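Long-range contacts in FdtA domain-containing protein (Helicobacter canadensis MIT 98-5491, PDB 7N67), which probably acts as a sugar 3,4-ketoisomerase of the cupin fold, working on a dTDP-linked sugar in the biosynthesis of an unusual formylated sugar: residues G69-K74 / M115-R120; E75-L80 / I111-W116. One frame throughout, in Å; residues are numbered along the deposited sequence.

Contact 1. Residues G69-K74 / M115-R120; sequences GAHAHK and MWREMR. With TYD (thymidine-5'-diphosphate), chain E.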
loop_
_atom_site.group_PDB
_atom_site.type_symbol
_atom_site.label_atom_id
_atom_site.label_comp_id
_atom_site.label_asym_id
_atom_site.label_seq_id
_atom_site.Cartn_x
_atom_site.Cartn_y
_atom_site.Cartn_z
ATOM N N GLY B 69 7.635 9.712 16.929
ATOM C CA GLY B 69 7.010 10.472 18.021
ATOM C C GLY B 69 7.991 10.663 19.156
ATOM O O GLY B 69 9.174 10.952 18.882
ATOM N N ALA B 70 7.542 10.424 20.383
ATOM C CA ALA B 70 8.312 10.713 21.600
ATOM C C ALA B 70 8.428 12.237 21.701
ATOM O O ALA B 70 9.573 12.766 21.628
ATOM C CB ALA B 70 9.659 10.038 21.530
ATOM N N HIS B 71 7.272 12.902 21.823
ATOM C CA HIS B 71 7.154 14.347 22.137
ATOM C C HIS B 71 5.767 14.669 22.713
ATOM O O HIS B 71 4.903 13.814 22.712
ATOM C CB HIS B 71 7.527 15.211 20.919
ATOM C CG HIS B 71 6.969 14.752 19.621
ATOM N ND1 HIS B 71 5.680 15.039 19.237
ATOM C CD2 HIS B 71 7.527 14.086 18.595
ATOM C CE1 HIS B 71 5.459 14.547 18.030
ATOM N NE2 HIS B 71 6.572 13.946 17.620
ATOM N N ALA B 72 5.632 15.854 23.285
ATOM C CA ALA B 72 4.389 16.397 23.867
ATOM C C ALA B 72 4.324 17.891 23.537
ATOM O O ALA B 72 5.340 18.452 23.100
ATOM C CB ALA B 72 4.343 16.140 25.365
ATOM N N HIS B 73 3.156 18.491 23.749
ATOM C CA HIS B 73 2.786 19.864 23.303
ATOM C C HIS B 73 1.778 20.415 24.302
ATOM O O HIS B 73 0.828 19.679 24.601
ATOM C CB HIS B 73 2.217 19.790 21.877
ATOM C CG HIS B 73 3.058 18.933 20.993
ATOM N ND1 HIS B 73 4.015 19.457 20.140
ATOM C CD2 HIS B 73 3.141 17.588 20.882
ATOM C CE1 HIS B 73 4.626 18.468 19.514
ATOM N NE2 HIS B 73 4.117 17.305 19.966
ATOM N N LYS B 74 2.002 21.631 24.814
ATOM C CA LYS B 74 1.095 22.288 25.794
ATOM C C LYS B 74 -0.203 22.697 25.073
ATOM O O LYS B 74 -1.271 22.522 25.668
ATOM C CB LYS B 74 1.808 23.459 26.481
ATOM C CG LYS B 74 3.065 23.097 27.281
ATOM C CD LYS B 74 3.988 24.282 27.622
ATOM C CE LYS B 74 3.946 24.734 29.072
ATOM N NZ LYS B 74 2.570 24.757 29.625
ATOM N N MET B 115 -0.168 15.968 26.148
ATOM C CA MET B 115 -0.153 14.512 25.848
ATOM C C MET B 115 1.180 14.140 25.199
ATOM O O MET B 115 1.471 14.640 24.106
ATOM C CB MET B 115 -1.291 14.134 24.897
ATOM C CG MET B 115 -2.650 14.029 25.568
ATOM S SD MET B 115 -2.854 12.526 26.553
ATOM C CE MET B 115 -2.802 11.271 25.280
ATOM N N TRP B 116 1.976 13.317 25.873
ATOM C CA TRP B 116 3.140 12.619 25.279
ATOM C C TRP B 116 2.601 11.511 24.386
ATOM O O TRP B 116 1.591 10.868 24.788
ATOM C CB TRP B 116 4.039 12.053 26.380
ATOM C CG TRP B 116 5.269 11.360 25.886
ATOM C CD1 TRP B 116 5.397 10.034 25.604
ATOM C CD2 TRP B 116 6.557 11.953 25.638
ATOM N NE1 TRP B 116 6.670 9.762 25.180
ATOM C CE2 TRP B 116 7.405 10.922 25.189
ATOM C CE3 TRP B 116 7.068 13.247 25.729
ATOM C CZ2 TRP B 116 8.745 11.140 24.882
ATOM C CZ3 TRP B 116 8.391 13.467 25.411
ATOM C CH2 TRP B 116 9.214 12.427 24.983
ATOM N N ARG B 117 3.214 11.313 23.222
ATOM C CA ARG B 117 2.748 10.277 22.267
ATOM C C ARG B 117 3.964 9.677 21.565
ATOM O O ARG B 117 4.961 10.411 21.340
ATOM C CB ARG B 117 1.688 10.807 21.289
ATOM C CG ARG B 117 2.207 11.521 20.046
ATOM C CD ARG B 117 2.897 12.847 20.352
ATOM N NE ARG B 117 2.042 13.751 21.118
ATOM C CZ ARG B 117 1.087 14.522 20.592
ATOM N NH1 ARG B 117 0.862 14.505 19.285
ATOM N NH2 ARG B 117 0.351 15.298 21.369
ATOM N N GLU B 118 3.876 8.373 21.300
ATOM C CA GLU B 118 4.802 7.628 20.418
ATOM C C GLU B 118 3.967 6.831 19.404
ATOM O O GLU B 118 2.786 6.566 19.664
ATOM C CB GLU B 118 5.713 6.717 21.248
ATOM C CG GLU B 118 6.149 7.342 22.553
ATOM C CD GLU B 118 7.244 6.598 23.294
ATOM O OE1 GLU B 118 7.626 5.509 22.837
ATOM O OE2 GLU B 118 7.696 7.114 24.340
ATOM N N MET B 119 4.578 6.457 18.289
ATOM C CA MET B 119 3.923 5.610 17.284
ATOM C C MET B 119 4.938 4.558 16.853
ATOM O O MET B 119 5.971 4.914 16.280
ATOM C CB MET B 119 3.372 6.414 16.094
ATOM C CG MET B 119 4.130 7.681 15.718
ATOM S SD MET B 119 3.899 9.158 16.786
ATOM C CE MET B 119 2.247 9.730 16.390
ATOM N N ARG B 120 4.651 3.303 17.191
ATOM C CA ARG B 120 5.585 2.163 17.007
ATOM C C ARG B 120 4.869 1.002 16.304
ATOM O O ARG B 120 3.648 1.109 16.041
ATOM C CB ARG B 120 6.148 1.776 18.372
ATOM C CG ARG B 120 5.095 1.660 19.461
ATOM C CD ARG B 120 5.670 1.068 20.733
ATOM N NE ARG B 120 4.691 0.226 21.412
ATOM C CZ ARG B 120 4.550 0.139 22.738
ATOM N NH1 ARG B 120 5.313 0.869 23.544
ATOM N NH2 ARG B 120 3.627 -0.671 23.235
HETATM P PA TYD E . 9.693 14.482 14.028
HETATM O O1A TYD E . 9.118 15.331 15.106
HETATM O O2A TYD E . 11.009 13.821 14.261
HETATM O O3A TYD E . 8.600 13.417 13.558
HETATM P PB TYD E . 7.648 12.378 14.309
HETATM O O1B TYD E . 7.014 11.541 13.200
HETATM O O2B TYD E . 8.593 11.585 15.185
HETATM O O3B TYD E . 6.630 13.149 15.099
HETATM O "O5'" TYD E . 9.804 15.327 12.675
HETATM C "C5'" TYD E . 10.856 14.971 11.757
HETATM C "C4'" TYD E . 11.417 16.247 11.192
HETATM O "O4'" TYD E . 10.358 16.964 10.516
HETATM C "C3'" TYD E . 12.005 17.192 12.240
HETATM O "O3'" TYD E . 13.250 17.712 11.796
HETATM C "C2'" TYD E . 10.968 18.299 12.337
HETATM C "C1'" TYD E . 10.359 18.314 10.942
HETATM N N1 TYD E . 8.966 18.815 10.900
HETATM C C2 TYD E . 8.714 19.979 10.200
HETATM O O2 TYD E . 9.589 20.600 9.608
HETATM N N3 TYD E . 7.404 20.394 10.237
HETATM C C4 TYD E . 6.343 19.773 10.872
HETATM O O4 TYD E . 5.209 20.267 10.811
HETATM C C5 TYD E . 6.673 18.554 11.572
HETATM C C5M TYD E . 5.576 17.816 12.284
HETATM C C6 TYD E . 7.951 18.143 11.560
HETATM O O HOH W 1 -0.388 17.236 23.300
#

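Contact 2. Residues E75-L80 / I111-W116; sequences ELEQVL and IGKNMW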
loop_
_atom_site.group_PDB
_atom_site.type_symbol
_atom_site.label_atom_id
_atom_site.label_comp_id
_atom_site.label_asym_id
_atom_site.label_seq_id
_atom_site.Cartn_x
_atom_site.Cartn_y
_atom_site.Cartn_z
ATOM N N GLU B 75 -0.122 23.145 23.808
ATOM C CA GLU B 75 -1.251 23.807 23.078
ATOM C C GLU B 75 -1.748 22.953 21.886
ATOM O O GLU B 75 -3.003 22.755 21.745
ATOM C CB GLU B 75 -0.804 25.222 22.677
ATOM C CG GLU B 75 -1.546 26.355 23.376
ATOM C CD GLU B 75 -2.191 26.060 24.725
ATOM O OE1 GLU B 75 -1.444 25.869 25.702
ATOM O OE2 GLU B 75 -3.450 26.030 24.788
ATOM N N LEU B 76 -0.826 22.425 21.076
ATOM C CA LEU B 76 -1.141 21.770 19.781
ATOM C C LEU B 76 -2.109 20.601 19.996
ATOM O O LEU B 76 -1.767 19.690 20.771
ATOM C CB LEU B 76 0.152 21.289 19.113
ATOM C CG LEU B 76 -0.024 20.798 17.676
ATOM C CD1 LEU B 76 -0.434 21.945 16.758
ATOM C CD2 LEU B 76 1.253 20.138 17.171
ATOM N N GLU B 77 -3.278 20.643 19.339
ATOM C CA GLU B 77 -4.223 19.498 19.255
ATOM C C GLU B 77 -4.002 18.865 17.881
ATOM O O GLU B 77 -3.649 19.610 16.955
ATOM C CB GLU B 77 -5.659 19.951 19.512
ATOM C CG GLU B 77 -5.890 20.507 20.904
ATOM C CD GLU B 77 -7.344 20.763 21.271
ATOM O OE1 GLU B 77 -7.659 20.715 22.468
ATOM O OE2 GLU B 77 -8.162 21.020 20.375
ATOM N N GLN B 78 -4.085 17.538 17.773
ATOM C CA GLN B 78 -3.852 16.802 16.499
ATOM C C GLN B 78 -4.973 15.780 16.301
ATOM O O GLN B 78 -5.576 15.365 17.310
ATOM C CB GLN B 78 -2.492 16.107 16.507
ATOM C CG GLN B 78 -1.300 17.055 16.428
ATOM C CD GLN B 78 -0.022 16.273 16.242
ATOM O OE1 GLN B 78 0.030 15.081 16.505
ATOM N NE2 GLN B 78 1.025 16.921 15.767
ATOM N N VAL B 79 -5.240 15.401 15.044
ATOM C CA VAL B 79 -6.043 14.192 14.692
ATOM C C VAL B 79 -5.201 13.287 13.781
ATOM O O VAL B 79 -4.768 13.760 12.723
ATOM C CB VAL B 79 -7.382 14.574 14.043
ATOM C CG1 VAL B 79 -8.036 13.389 13.348
ATOM C CG2 VAL B 79 -8.329 15.174 15.055
ATOM N N LEU B 80 -5.013 12.030 14.190
ATOM C CA LEU B 80 -4.159 11.021 13.502
ATOM C C LEU B 80 -5.052 10.085 12.695
ATOM O O LEU B 80 -6.092 9.670 13.217
ATOM C CB LEU B 80 -3.372 10.223 14.545
ATOM C CG LEU B 80 -2.024 10.805 14.944
ATOM C CD1 LEU B 80 -2.189 12.166 15.585
ATOM C CD2 LEU B 80 -1.290 9.846 15.864
ATOM N N ILE B 111 -5.869 13.666 19.691
ATOM C CA ILE B 111 -4.883 13.766 20.796
ATOM C C ILE B 111 -4.869 15.222 21.265
ATOM O O ILE B 111 -4.385 16.082 20.512
ATOM C CB ILE B 111 -3.500 13.297 20.317
ATOM C CG1 ILE B 111 -3.546 11.840 19.850
ATOM C CG2 ILE B 111 -2.454 13.534 21.400
ATOM C CD1 ILE B 111 -2.275 11.359 19.214
ATOM N N GLY B 112 -5.366 15.472 22.475
ATOM C CA GLY B 112 -5.454 16.819 23.062
ATOM C C GLY B 112 -4.125 17.323 23.607
ATOM O O GLY B 112 -3.049 16.907 23.128
ATOM N N LYS B 113 -4.223 18.211 24.595
ATOM C CA LYS B 113 -3.108 19.029 25.129
ATOM C C LYS B 113 -2.333 18.239 26.180
ATOM O O LYS B 113 -2.921 17.332 26.813
ATOM C CB LYS B 113 -3.675 20.304 25.758
ATOM C CG LYS B 113 -4.291 21.285 24.778
ATOM C CD LYS B 113 -4.768 22.577 25.408
ATOM C CE LYS B 113 -5.142 23.583 24.339
ATOM N NZ LYS B 113 -5.841 24.762 24.897
ATOM N N ASN B 114 -1.069 18.604 26.393
ATOM C CA ASN B 114 -0.258 18.023 27.486
ATOM C C ASN B 114 -0.336 16.496 27.369
ATOM O O ASN B 114 -0.597 15.841 28.397
ATOM C CB ASN B 114 -0.746 18.509 28.859
ATOM C CG ASN B 114 -0.806 20.019 28.976
ATOM O OD1 ASN B 114 -1.809 20.567 29.426
ATOM N ND2 ASN B 114 0.248 20.699 28.567
ATOM N N MET B 115 -0.168 15.968 26.148
ATOM C CA MET B 115 -0.153 14.512 25.848
ATOM C C MET B 115 1.180 14.140 25.199
ATOM O O MET B 115 1.471 14.640 24.106
ATOM C CB MET B 115 -1.291 14.134 24.897
ATOM C CG MET B 115 -2.650 14.029 25.568
ATOM S SD MET B 115 -2.854 12.526 26.553
ATOM C CE MET B 115 -2.802 11.271 25.280
ATOM N N TRP B 116 1.976 13.317 25.873
ATOM C CA TRP B 116 3.140 12.619 25.279
ATOM C C TRP B 116 2.601 11.511 24.386
ATOM O O TRP B 116 1.591 10.868 24.788
ATOM C CB TRP B 116 4.039 12.053 26.380
ATOM C CG TRP B 116 5.269 11.360 25.886
ATOM C CD1 TRP B 116 5.397 10.034 25.604
ATOM C CD2 TRP B 116 6.557 11.953 25.638
ATOM N NE1 TRP B 116 6.670 9.762 25.180
ATOM C CE2 TRP B 116 7.405 10.922 25.189
ATOM C CE3 TRP B 116 7.068 13.247 25.729
ATOM C CZ2 TRP B 116 8.745 11.140 24.882
ATOM C CZ3 TRP B 116 8.391 13.467 25.411
ATOM C CH2 TRP B 116 9.214 12.427 24.983
HETATM O O HOH W 2 -1.707 17.086 20.224
#

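Contact 1. Residues G69-K74 / M115-R120
His71 and Arg117 both turn CG between the backbone N and the carbonyl carbon (chi1 44° and 84°), which folds imidazole and guanidinium over their own backbones. As a hydrogen-bonded pair of an antiparallel cupin-barrel sheet, the two residues share one face. The two planes lie 27° apart, and His71 ND1 is 3.7 Å from Arg117 CD. Ala70 and His71 both face Arg117, which makes a G1 beta bulge. Ala70 N and His71 N both point at Arg117 O, Ala70 at 2.8 Å and His71 by a weak bond. Arg117 N returns a bond to His71 O. The bent Arg117 chain grips the carbonyl O of Met115 side-on with NE and NH2. This fixes the guanidinium, and His73 CD2 sits over the centre of its face. The other face of the sheet carries Trp116. Its indole lies over the Ala70-His71 backbone, with CZ2 3.6 Å from Ala70 CB. Trp116 NE1 donates a hydrogen bond to Glu118 OE2, which lies in the ring plane. His71 ND1 and His73 NE2 share a hydrogen bond, 2.8 Å. That leaves His71 NE2 for bound dTDP. Gly69 N donates to O2B of its beta-phosphate, and His71 NE2 reaches O3B at 2.6 Å.

Contact 2. Residues E75-L80 / I111-W116
Glu75 starts the contact with a salt bridge at the exposed end: its OE2 is 2.7 Å from Lys113 NZ. The lysine comes from the loop after the strand 107-111. Its chain is extended beyond CG, while the Glu75 chain is bent at chi2 (24°), and the two cross obliquely. On the way the lysine passes the backbone of Glu75, with Lys113 CG 3.6 Å from Glu75 O. Leu76 takes part through its carbonyl. A water lies close to both Leu76 O and Ile111 O and can bridge the two segments where the strands begin to separate. Glu77 lies beside Gly112. Its CA is 3.6 Å from Ile111 O, and its carboxylate approaches the aliphatic part of Lys113, with Glu77 OE1 4.1 Å from Lys113 CG. The charged ends of Glu77 and Lys113 do not meet. Gln78 forms the regular part of the contact. It makes an antiparallel hydrogen-bonded pair with Ile111, with Gln78 N to Ile111 O at 3.1 Å and Ile111 N to Gln78 O at 2.9 Å. The second bond is almost straight, with 175° at the hydrogen. Ile111 O accepts from Gln78 N, with the water also in reach. The Gln78 side chain lies on the same face as Ile111, and its NE2 is hydrogen-bonded to Tyr57 of the dTDP pocket. Leu80 ends the segment with an apolar contact, its CD1 3.7 Å from Ile111 CD1. In the cupin barrel the Gln78-Ile111 pair joins strand 78-84 to the end of strand 107-111. Strand 127-132 flanks 78-84 on its other side, and strand 25-35 flanks 107-111. Leu80 and Ile111 point into the barrel, against Ile89 and Leu91 of strand 87-92 and Met119 and Arg117 of strand 116-120.

The centres of the two contacts are about 8 Å apart, and each lies in a different sheet of the cupin barrel. Contact 1 pairs strands 68-73 and 116-120 of one sheet. Contact 2 pairs strand 78-84 with the end of 107-111 in the other. Along the chain, 69-74 runs straight into 75-80, and 111-116 runs into 115-120, with Met115 and Trp116 in common. Two neighbouring connections therefore cross from sheet to sheet at the same end of the barrel. There His73 O and Asn114 N are probably hydrogen-bonded. Contact 1 binds the dTDP diphosphate directly, through Gly69 and His71, while contact 2 reaches the pocket through Gln78 and its partner Tyr57.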